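Local coordinates for protein Ribose/Galactose Isomerase (Vibrio parahaemolyticus, PDB 3ONO) that probably interconverts aldose and ketose forms of a sugar phosphate, at residues I6-E11 against F69-C74. Sequence-based numbering, arbitrary orientation.
Sequences IALMME and FVVTGC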
loop_
_atom_site.group_PDB
_atom_site.type_symbol
_atom_site.label_atom_id
_atom_site.label_comp_id
_atom_site.label_asym_id
_atom_site.label_seq_id
_atom_site.Cartn_x
_atom_site.Cartn_y
_atom_site.Cartn_z
ATOM N N ILE A 6 7.033 25.165 -9.404
ATOM C CA ILE A 6 7.054 24.122 -8.378
ATOM C C ILE A 6 8.404 24.096 -7.664
ATOM O O ILE A 6 9.445 23.997 -8.314
ATOM C CB ILE A 6 6.809 22.744 -9.009
ATOM C CG1 ILE A 6 5.535 22.761 -9.864
ATOM C CG2 ILE A 6 6.736 21.649 -7.925
ATOM C CD1 ILE A 6 5.362 21.514 -10.775
ATOM N N ALA A 7 8.395 24.169 -6.337
ATOM C CA ALA A 7 9.641 24.060 -5.580
ATOM C C ALA A 7 9.776 22.677 -4.962
ATOM O O ALA A 7 8.880 22.238 -4.248
ATOM C CB ALA A 7 9.695 25.119 -4.466
ATOM N N LEU A 8 10.895 22.005 -5.226
ATOM C CA LEU A 8 11.207 20.747 -4.552
ATOM C C LEU A 8 12.091 21.092 -3.360
ATOM O O LEU A 8 13.040 21.869 -3.503
ATOM C CB LEU A 8 11.965 19.811 -5.491
ATOM C CG LEU A 8 12.558 18.556 -4.861
ATOM C CD1 LEU A 8 11.438 17.689 -4.316
ATOM C CD2 LEU A 8 13.368 17.801 -5.931
HETATM N N MSE A 9 11.787 20.549 -2.187
HETATM C CA MSE A 9 12.621 20.849 -1.020
HETATM C C MSE A 9 12.764 19.626 -0.129
HETATM O O MSE A 9 11.771 19.087 0.366
HETATM C CB MSE A 9 12.073 22.051 -0.239
HETATM C CG MSE A 9 10.656 21.886 0.219
HETATM SE SE MSE A 9 10.052 23.499 1.142
HETATM C CE MSE A 9 9.980 24.697 -0.361
HETATM N N MSE A 10 14.003 19.177 0.048
HETATM C CA MSE A 10 14.291 17.973 0.824
HETATM C C MSE A 10 15.280 18.271 1.957
HETATM O O MSE A 10 16.045 19.242 1.882
HETATM C CB MSE A 10 14.738 16.832 -0.090
HETATM C CG MSE A 10 13.581 16.315 -0.906
HETATM SE SE MSE A 10 14.130 15.172 -2.378
HETATM C CE MSE A 10 14.856 13.716 -1.301
ATOM N N GLU A 11 15.214 17.469 3.018
ATOM C CA GLU A 11 16.017 17.687 4.220
ATOM C C GLU A 11 17.114 16.620 4.386
ATOM O O GLU A 11 17.305 15.775 3.513
ATOM C CB GLU A 11 15.139 17.762 5.478
ATOM C CG GLU A 11 14.141 16.603 5.607
ATOM C CD GLU A 11 14.807 15.255 5.813
ATOM O OE1 GLU A 11 14.779 14.458 4.867
ATOM O OE2 GLU A 11 15.343 14.993 6.908
ATOM N N PHE A 69 3.458 25.744 -5.941
ATOM C CA PHE A 69 3.303 24.386 -5.415
ATOM C C PHE A 69 4.628 23.925 -4.829
ATOM O O PHE A 69 5.698 24.268 -5.340
ATOM C CB PHE A 69 2.894 23.435 -6.547
ATOM C CG PHE A 69 2.165 22.193 -6.072
ATOM C CD1 PHE A 69 2.871 21.059 -5.725
ATOM C CD2 PHE A 69 0.781 22.178 -5.970
ATOM C CE1 PHE A 69 2.209 19.902 -5.304
ATOM C CE2 PHE A 69 0.098 21.024 -5.539
ATOM C CZ PHE A 69 0.822 19.888 -5.201
ATOM N N VAL A 70 4.553 23.146 -3.759
ATOM C CA VAL A 70 5.737 22.611 -3.102
ATOM C C VAL A 70 5.723 21.083 -3.101
ATOM O O VAL A 70 4.728 20.468 -2.744
ATOM C CB VAL A 70 5.818 23.131 -1.647
ATOM C CG1 VAL A 70 6.823 22.310 -0.816
ATOM C CG2 VAL A 70 6.163 24.632 -1.657
ATOM N N VAL A 71 6.836 20.478 -3.504
ATOM C CA VAL A 71 7.020 19.040 -3.356
ATOM C C VAL A 71 8.052 18.862 -2.250
ATOM O O VAL A 71 9.129 19.434 -2.314
ATOM C CB VAL A 71 7.525 18.389 -4.635
ATOM C CG1 VAL A 71 7.876 16.903 -4.363
ATOM C CG2 VAL A 71 6.460 18.466 -5.739
ATOM N N THR A 72 7.713 18.095 -1.226
ATOM C CA THR A 72 8.648 17.913 -0.126
ATOM C C THR A 72 8.498 16.492 0.399
ATOM O O THR A 72 7.870 15.654 -0.252
ATOM C CB THR A 72 8.415 18.984 0.979
ATOM O OG1 THR A 72 9.492 18.956 1.925
ATOM C CG2 THR A 72 7.074 18.774 1.691
ATOM N N GLY A 73 9.055 16.219 1.577
ATOM C CA GLY A 73 8.916 14.902 2.174
ATOM C C GLY A 73 10.060 14.641 3.137
ATOM O O GLY A 73 10.862 15.524 3.416
ATOM N N CYS A 74 10.132 13.418 3.638
ATOM C CA CYS A 74 11.238 13.014 4.496
ATOM C C CYS A 74 11.162 11.488 4.552
ATOM O O CYS A 74 10.626 10.878 3.615
ATOM C CB CYS A 74 11.178 13.698 5.876
ATOM S SG CYS A 74 9.562 13.639 6.707
HETATM O O HOH W 1 13.524 15.139 2.572
#
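Ala7 and Val70 pair in parallel register, flanked by Ile6–Phe69 and Leu8–Val71; the strand axes of 6-8 and 69-74 approach to 4.6 Å at an angle of 18°. Ala7 N donates to Phe69 O, Val71 N to Ala7 O (2.8 Å) and Met9 N to Val71 O. At Thr72 a side chain takes over from the backbone: with OG1 anti to the backbone N (chi1 -169°), this hydroxyl donates to Met9 O at 2.8 Å, tilted 21° from the carbonyl plane. Gly73 N, by contrast, is buried without a partner. Farther on, the strands part, and a water accepts from Glu11 N and donates to Gly73 O (2.8 Å) and to Glu11 OE1, bridging the gap.

On one face, Val71 uses both methyls: CG1 meets Leu8 CD1 at 3.6 Å. Its CG2 meets Ile6 CG2 at 3.9 Å. On the other, the selenomethionine Met9, bent at chi3, brings SE and CE against Val70.

Strand 5-8 and the central strand 69-74 are adjacent in a five-stranded Rossmann-like parallel sheet, flanked by 35-38 and 112-116. Helix 18-31 covers Leu8; helix 51-63, which follows strand 35-38 and leads into 69-74, covers Met9 and Val70. Ser13 and Gln14 bind the Glu11 carboxylate, while helix 78-85 packs on Thr72 and Cys74.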